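Local coordinates for protein phosphoribosyl-AMP cyclohydrolase (Medicago truncatula, PDB 7BGN) that probably catalyses two successive steps of histidine biosynthesis, hydrolysing phosphoribosyl-ATP to phosphoribosyl-AMP and diphosphate and then opening the adenine ring of that product, at residues K153-N158 against L194-V199; A170-E175 against M190-Y195. All coordinates share one frame; numbering follows the deposited sequence.

Contact 1: residues K153-N158 against L194-V199; sequences KRLLLN and LYHAMV. With AMP (adenosine monophosphate), chain P.
Tyr-195 meets Leu-155 through one methyl: CD1 of Leu-155 lies 3.6 Å from CE2 of Tyr-195, approaching the phenol ring at a slant. The ring itself is held between two unlike surfaces. The adenine of AMP lies over one face, its C4 3.5 Å above the ring plane and displaced toward the rim, while CG2 of Val-199, one helical turn on, lies against the opposite face. CG anti to the backbone N (chi1 166°) brings the ring face up to the adenine, and the Tyr-195 hydroxyl is hydrogen-bonded to OG1 of Thr-152, which also bonds AMP. This is the nucleotide pocket of the phosphoribosyl-ATP pyrophosphohydrolase domain, an all-helical member of the MazG clan, in which the short helix 151-156 packs against the long helix 183-203. His-196 shares the same leucine methyl, its CD2 3.6 Å from CD1 of Leu-155. CD2 of Tyr-195 sits over the centre of the imidazole, and ND1 of His-196 is hydrogen-bonded to the carbonyl oxygen of Asp-192, an attachment that limits rotation of the imidazole. Farther along, Val-199 is turned toward the short helix and pushes CG1 between two leucines: it reaches CB of Leu-155 at 3.7 Å and CD2 of Leu-156 at 3.6 Å. Leu-162 of helix 159-178 touches both Leu-155 and Val-199, so a third helix borders this apolar seam.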
loop_
_atom_site.group_PDB
_atom_site.type_symbol
_atom_site.label_atom_id
_atom_site.label_comp_id
_atom_site.label_asym_id
_atom_site.label_seq_id
_atom_site.Cartn_x
_atom_site.Cartn_y
_atom_site.Cartn_z
ATOM N N LYS B 153 -20.456 -0.876 -15.820
ATOM C CA LYS B 153 -21.851 -1.251 -15.593
ATOM C C LYS B 153 -22.307 -2.293 -16.597
ATOM O O LYS B 153 -23.140 -3.151 -16.283
ATOM C CB LYS B 153 -22.775 -0.032 -15.694
ATOM C CG LYS B 153 -22.588 1.019 -14.639
ATOM C CD LYS B 153 -23.729 2.023 -14.662
ATOM C CE LYS B 153 -23.431 3.195 -13.741
ATOM N NZ LYS B 153 -24.456 4.264 -13.801
ATOM N N ARG B 154 -21.777 -2.225 -17.809
ATOM C CA ARG B 154 -22.123 -3.202 -18.825
ATOM C C ARG B 154 -21.561 -4.576 -18.503
ATOM O O ARG B 154 -22.205 -5.595 -18.782
ATOM C CB ARG B 154 -21.615 -2.709 -20.152
ATOM C CG ARG B 154 -22.055 -3.493 -21.287
ATOM C CD ARG B 154 -21.568 -2.726 -22.426
ATOM N NE ARG B 154 -21.726 -3.401 -23.688
ATOM C CZ ARG B 154 -21.259 -2.898 -24.806
ATOM N NH1 ARG B 154 -21.412 -3.544 -25.957
ATOM N NH2 ARG B 154 -20.625 -1.738 -24.750
ATOM N N LEU B 155 -20.358 -4.627 -17.927
ATOM C CA LEU B 155 -19.778 -5.910 -17.547
ATOM C C LEU B 155 -20.526 -6.504 -16.364
ATOM O O LEU B 155 -20.766 -7.716 -16.312
ATOM C CB LEU B 155 -18.301 -5.742 -17.201
ATOM C CG LEU B 155 -17.409 -5.310 -18.355
ATOM C CD1 LEU B 155 -16.034 -4.918 -17.853
ATOM C CD2 LEU B 155 -17.319 -6.403 -19.387
ATOM N N LEU B 156 -20.905 -5.654 -15.408
ATOM C CA LEU B 156 -21.682 -6.089 -14.260
ATOM C C LEU B 156 -23.069 -6.583 -14.673
ATOM O O LEU B 156 -23.728 -7.280 -13.893
ATOM C CB LEU B 156 -21.783 -4.946 -13.248
ATOM C CG LEU B 156 -20.461 -4.520 -12.601
ATOM C CD1 LEU B 156 -20.556 -3.107 -12.064
ATOM C CD2 LEU B 156 -20.056 -5.468 -11.500
ATOM N N LEU B 157 -23.550 -6.193 -15.855
ATOM C CA LEU B 157 -24.857 -6.607 -16.344
ATOM C C LEU B 157 -24.792 -7.738 -17.366
ATOM O O LEU B 157 -25.821 -8.090 -17.947
ATOM C CB LEU B 157 -25.610 -5.410 -16.929
ATOM C CG LEU B 157 -26.069 -4.394 -15.888
ATOM C CD1 LEU B 157 -26.642 -3.168 -16.548
ATOM C CD2 LEU B 157 -27.087 -5.020 -14.968
ATOM N N ASN B 158 -23.615 -8.311 -17.605
ATOM C CA ASN B 158 -23.477 -9.427 -18.544
ATOM C C ASN B 158 -22.367 -10.333 -18.012
ATOM O O ASN B 158 -21.182 -10.044 -18.216
ATOM C CB ASN B 158 -23.176 -8.954 -19.959
ATOM C CG ASN B 158 -23.368 -10.060 -21.001
ATOM O OD1 ASN B 158 -23.202 -11.248 -20.707
ATOM N ND2 ASN B 158 -23.681 -9.668 -22.230
ATOM N N LEU B 194 -6.353 -7.449 -14.753
ATOM C CA LEU B 194 -6.684 -6.979 -13.414
ATOM C C LEU B 194 -8.044 -6.284 -13.384
ATOM O O LEU B 194 -8.853 -6.525 -12.478
ATOM C CB LEU B 194 -5.595 -6.032 -12.935
ATOM C CG LEU B 194 -4.594 -6.603 -11.943
ATOM C CD1 LEU B 194 -3.591 -5.524 -11.522
ATOM C CD2 LEU B 194 -5.298 -7.182 -10.741
ATOM N N TYR B 195 -8.312 -5.414 -14.364
ATOM C CA TYR B 195 -9.551 -4.654 -14.342
ATOM C C TYR B 195 -10.760 -5.576 -14.436
ATOM O O TYR B 195 -11.658 -5.545 -13.587
ATOM C CB TYR B 195 -9.573 -3.651 -15.491
ATOM C CG TYR B 195 -10.958 -3.089 -15.726
ATOM C CD1 TYR B 195 -11.488 -2.122 -14.877
ATOM C CD2 TYR B 195 -11.761 -3.563 -16.757
ATOM C CE1 TYR B 195 -12.767 -1.618 -15.077
ATOM C CE2 TYR B 195 -13.038 -3.070 -16.958
ATOM C CZ TYR B 195 -13.537 -2.098 -16.120
ATOM O OH TYR B 195 -14.808 -1.608 -16.331
ATOM N N HIS B 196 -10.789 -6.417 -15.465
ATOM C CA HIS B 196 -11.937 -7.289 -15.681
ATOM C C HIS B 196 -12.077 -8.307 -14.559
ATOM O O HIS B 196 -13.197 -8.714 -14.234
ATOM C CB HIS B 196 -11.809 -7.965 -17.040
ATOM C CG HIS B 196 -11.917 -7.013 -18.191
ATOM N ND1 HIS B 196 -10.822 -6.372 -18.730
ATOM C CD2 HIS B 196 -12.987 -6.599 -18.911
ATOM C CE1 HIS B 196 -11.215 -5.592 -19.721
ATOM N NE2 HIS B 196 -12.523 -5.713 -19.855
ATOM N N ALA B 197 -10.962 -8.728 -13.958
ATOM C CA ALA B 197 -11.056 -9.620 -12.809
ATOM C C ALA B 197 -11.715 -8.923 -11.627
ATOM O O ALA B 197 -12.505 -9.536 -10.897
ATOM C CB ALA B 197 -9.674 -10.127 -12.414
ATOM N N MET B 198 -11.413 -7.637 -11.430
ATOM C CA MET B 198 -11.979 -6.915 -10.297
ATOM C C MET B 198 -13.464 -6.642 -10.470
ATOM O O MET B 198 -14.172 -6.495 -9.469
ATOM C CB MET B 198 -11.201 -5.622 -10.070
ATOM C CG MET B 198 -9.859 -5.923 -9.451
ATOM S SD MET B 198 -8.669 -4.596 -9.511
ATOM C CE MET B 198 -9.311 -3.504 -8.246
ATOM N N VAL B 199 -13.951 -6.592 -11.709
ATOM C CA VAL B 199 -15.393 -6.530 -11.928
ATOM C C VAL B 199 -16.040 -7.848 -11.505
ATOM O O VAL B 199 -17.142 -7.863 -10.937
ATOM C CB VAL B 199 -15.692 -6.168 -13.396
ATOM C CG1 VAL B 199 -17.180 -6.103 -13.653
ATOM C CG2 VAL B 199 -15.054 -4.838 -13.748
HETATM P P AMP P . -16.336 3.087 -17.111
HETATM O O1P AMP P . -16.813 4.478 -16.723
HETATM O O2P AMP P . -17.078 2.009 -16.354
HETATM O O3P AMP P . -16.293 2.890 -18.617
HETATM O "O5'" AMP P . -14.818 3.054 -16.618
HETATM C "C5'" AMP P . -14.470 3.439 -15.295
HETATM C "C4'" AMP P . -13.019 3.162 -14.979
HETATM O "O4'" AMP P . -12.715 1.772 -15.230
HETATM C "C3'" AMP P . -12.004 3.910 -15.831
HETATM O "O3'" AMP P . -11.797 5.245 -15.410
HETATM C "C2'" AMP P . -10.756 3.042 -15.717
HETATM O "O2'" AMP P . -10.060 3.332 -14.519
HETATM C "C1'" AMP P . -11.354 1.641 -15.590
HETATM N N9 AMP P . -11.225 0.864 -16.835
HETATM C C8 AMP P . -12.140 0.739 -17.849
HETATM N N7 AMP P . -11.729 -0.032 -18.826
HETATM C C5 AMP P . -10.468 -0.445 -18.430
HETATM C C6 AMP P . -9.511 -1.282 -19.035
HETATM N N6 AMP P . -9.691 -1.875 -20.212
HETATM N N1 AMP P . -8.350 -1.483 -18.369
HETATM C C2 AMP P . -8.178 -0.886 -17.183
HETATM N N3 AMP P . -9.004 -0.084 -16.521
HETATM C C4 AMP P . -10.143 0.099 -17.203
#

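Contact 2: residues A170-E175 against M190-Y195; sequences ANELCE and MADVLY. With ZN (zinc ion), chain O; AMP (adenosine monophosphate), chain P.
Glu-172 and Asp-192 meet through a zinc ion, bound by OE1 of Glu-172 and OD2 of Asp-192, each at 2.1 Å. Their carboxylate planes are 71° apart, and the metal's charge probably offsets the repulsion between the two acids. Glu-169 and Glu-189 complete the protein ligands. Asp-192 uses its other oxygen, OD1, for a salt bridge to Arg-218 of the second subunit, an arginine that also bonds AMP, so one carboxylate joins metal, nucleotide pocket and dimer partner. The spacing of the four acids, Glu-169 with Glu-172 and Glu-189 with Asp-192, matches the ExxE and ExxD metal-binding motif of the MazG clan, carried on helices 159-178 and 183-203, whose segments 170-175 and 190-195 run antiparallel at 159° with axes 8.7 Å apart. Behind the metal, CG2 of Val-193 rests 3.6 Å from the backbone N of Ala-170. Leu-173, its CG anti to the amide nitrogen (chi1 176°), places CD2 3.8 Å from SD of Met-190 and also packs on Leu-200 of the second subunit. One turn on, an alanine in place of Tyr-195 would probably deprive the adenine of its flat support and Thr-152 of a hydrogen-bonding mate. Leu-131 and Ile-135 of helix 127-141 also touch that tyrosine.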
loop_
_atom_site.group_PDB
_atom_site.type_symbol
_atom_site.label_atom_id
_atom_site.label_comp_id
_atom_site.label_asym_id
_atom_site.label_seq_id
_atom_site.Cartn_x
_atom_site.Cartn_y
_atom_site.Cartn_z
ATOM N N ALA B 170 -6.607 -12.829 -20.356
ATOM C CA ALA B 170 -5.590 -13.739 -19.838
ATOM C C ALA B 170 -4.833 -14.394 -20.982
ATOM O O ALA B 170 -3.630 -14.647 -20.876
ATOM C CB ALA B 170 -6.224 -14.794 -18.933
ATOM N N ASN B 171 -5.529 -14.681 -22.081
ATOM C CA ASN B 171 -4.862 -15.196 -23.269
ATOM C C ASN B 171 -3.829 -14.208 -23.782
ATOM O O ASN B 171 -2.683 -14.580 -24.062
ATOM C CB ASN B 171 -5.886 -15.486 -24.361
ATOM C CG ASN B 171 -5.259 -16.081 -25.585
ATOM O OD1 ASN B 171 -4.287 -16.827 -25.491
ATOM N ND2 ASN B 171 -5.796 -15.741 -26.754
ATOM N N GLU B 172 -4.214 -12.929 -23.879
ATOM C CA GLU B 172 -3.329 -11.921 -24.453
ATOM C C GLU B 172 -2.073 -11.738 -23.611
ATOM O O GLU B 172 -0.978 -11.553 -24.154
ATOM C CB GLU B 172 -4.071 -10.593 -24.578
ATOM C CG GLU B 172 -5.060 -10.510 -25.710
ATOM C CD GLU B 172 -6.018 -9.329 -25.557
ATOM O OE1 GLU B 172 -5.779 -8.428 -24.693
ATOM O OE2 GLU B 172 -7.026 -9.311 -26.302
ATOM N N LEU B 173 -2.213 -11.796 -22.285
ATOM C CA LEU B 173 -1.051 -11.694 -21.409
ATOM C C LEU B 173 -0.041 -12.804 -21.688
ATOM O O LEU B 173 1.165 -12.542 -21.781
ATOM C CB LEU B 173 -1.511 -11.713 -19.953
ATOM C CG LEU B 173 -0.430 -11.701 -18.881
ATOM C CD1 LEU B 173 0.370 -10.409 -18.941
ATOM C CD2 LEU B 173 -1.065 -11.855 -17.496
ATOM N N CYS B 174 -0.516 -14.047 -21.844
ATOM C CA CYS B 174 0.382 -15.161 -22.139
ATOM C C CYS B 174 1.061 -14.985 -23.488
ATOM O O CYS B 174 2.227 -15.355 -23.656
ATOM C CB CYS B 174 -0.382 -16.482 -22.107
ATOM S SG CYS B 174 -1.036 -16.914 -20.487
ATOM N N GLU B 175 0.341 -14.448 -24.471
ATOM C CA GLU B 175 0.936 -14.278 -25.790
ATOM C C GLU B 175 2.091 -13.285 -25.759
ATOM O O GLU B 175 3.001 -13.382 -26.591
ATOM C CB GLU B 175 -0.124 -13.828 -26.797
ATOM C CG GLU B 175 -1.301 -14.780 -26.915
ATOM C CD GLU B 175 -2.209 -14.449 -28.079
ATOM O OE1 GLU B 175 -2.584 -15.373 -28.833
ATOM O OE2 GLU B 175 -2.567 -13.264 -28.222
ATOM N N MET B 190 -1.500 -7.056 -18.487
ATOM C CA MET B 190 -1.744 -7.403 -17.091
ATOM C C MET B 190 -2.757 -6.454 -16.466
ATOM O O MET B 190 -3.586 -6.865 -15.648
ATOM C CB MET B 190 -0.432 -7.386 -16.306
ATOM C CG MET B 190 -0.558 -7.768 -14.834
ATOM S SD MET B 190 -1.205 -9.427 -14.577
ATOM C CE MET B 190 -1.572 -9.412 -12.825
ATOM N N ALA B 191 -2.699 -5.175 -16.836
ATOM C CA ALA B 191 -3.699 -4.229 -16.363
ATOM C C ALA B 191 -5.082 -4.615 -16.859
ATOM O O ALA B 191 -6.074 -4.500 -16.125
ATOM C CB ALA B 191 -3.337 -2.827 -16.836
ATOM N N ASP B 192 -5.159 -5.077 -18.107
ATOM C CA ASP B 192 -6.424 -5.523 -18.672
ATOM C C ASP B 192 -6.998 -6.693 -17.882
ATOM O O ASP B 192 -8.199 -6.731 -17.590
ATOM C CB ASP B 192 -6.213 -5.937 -20.126
ATOM C CG ASP B 192 -5.905 -4.779 -21.039
ATOM O OD1 ASP B 192 -5.815 -3.639 -20.545
ATOM O OD2 ASP B 192 -5.731 -5.016 -22.257
ATOM N N VAL B 193 -6.149 -7.653 -17.523
ATOM C CA VAL B 193 -6.619 -8.797 -16.757
ATOM C C VAL B 193 -7.110 -8.346 -15.392
ATOM O O VAL B 193 -8.172 -8.771 -14.922
ATOM C CB VAL B 193 -5.495 -9.842 -16.649
ATOM C CG1 VAL B 193 -5.842 -10.930 -15.639
ATOM C CG2 VAL B 193 -5.233 -10.439 -18.021
ATOM N N LEU B 194 -6.353 -7.449 -14.753
ATOM C CA LEU B 194 -6.684 -6.979 -13.414
ATOM C C LEU B 194 -8.044 -6.284 -13.384
ATOM O O LEU B 194 -8.853 -6.525 -12.478
ATOM C CB LEU B 194 -5.595 -6.032 -12.935
ATOM C CG LEU B 194 -4.594 -6.603 -11.943
ATOM C CD1 LEU B 194 -3.591 -5.524 -11.522
ATOM C CD2 LEU B 194 -5.298 -7.182 -10.741
ATOM N N TYR B 195 -8.312 -5.414 -14.364
ATOM C CA TYR B 195 -9.551 -4.654 -14.342
ATOM C C TYR B 195 -10.760 -5.576 -14.436
ATOM O O TYR B 195 -11.658 -5.545 -13.587
ATOM C CB TYR B 195 -9.573 -3.651 -15.491
ATOM C CG TYR B 195 -10.958 -3.089 -15.726
ATOM C CD1 TYR B 195 -11.488 -2.122 -14.877
ATOM C CD2 TYR B 195 -11.761 -3.563 -16.757
ATOM C CE1 TYR B 195 -12.767 -1.618 -15.077
ATOM C CE2 TYR B 195 -13.038 -3.070 -16.958
ATOM C CZ TYR B 195 -13.537 -2.098 -16.120
ATOM O OH TYR B 195 -14.808 -1.608 -16.331
HETATM ZN ZN ZN O . -5.867 -6.616 -23.546
HETATM P P AMP P . -16.336 3.087 -17.111
HETATM O O1P AMP P . -16.813 4.478 -16.723
HETATM O O2P AMP P . -17.078 2.009 -16.354
HETATM O O3P AMP P . -16.293 2.890 -18.617
HETATM O "O5'" AMP P . -14.818 3.054 -16.618
HETATM C "C5'" AMP P . -14.470 3.439 -15.295
HETATM C "C4'" AMP P . -13.019 3.162 -14.979
HETATM O "O4'" AMP P . -12.715 1.772 -15.230
HETATM C "C3'" AMP P . -12.004 3.910 -15.831
HETATM O "O3'" AMP P . -11.797 5.245 -15.410
HETATM C "C2'" AMP P . -10.756 3.042 -15.717
HETATM O "O2'" AMP P . -10.060 3.332 -14.519
HETATM C "C1'" AMP P . -11.354 1.641 -15.590
HETATM N N9 AMP P . -11.225 0.864 -16.835
HETATM C C8 AMP P . -12.140 0.739 -17.849
HETATM N N7 AMP P . -11.729 -0.032 -18.826
HETATM C C5 AMP P . -10.468 -0.445 -18.430
HETATM C C6 AMP P . -9.511 -1.282 -19.035
HETATM N N6 AMP P . -9.691 -1.875 -20.212
HETATM N N1 AMP P . -8.350 -1.483 -18.369
HETATM C C2 AMP P . -8.178 -0.886 -17.183
HETATM N N3 AMP P . -9.004 -0.084 -16.521
HETATM C C4 AMP P . -10.143 0.099 -17.203
#

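Following the chain from the N terminus, helix 151-156 comes first, then helix 159-178, and both find their partner on the later helix 183-203. Contact 2 closes the shorter loop, a helical hairpin with 14 residues between its segments; contact 1 closes the longer one, spanning 35 residues, and so encloses the whole of segment 170-175. The two end on overlapping segments that share Leu-194 and Tyr-195, with centres 14 Å apart. Contact 1 ties helix 151-156 to the later turns of helix 183-203, whereas contact 2 joins helices 159-178 and 183-203 about a turn earlier on the latter, setting the metal site and the AMP pocket side by side.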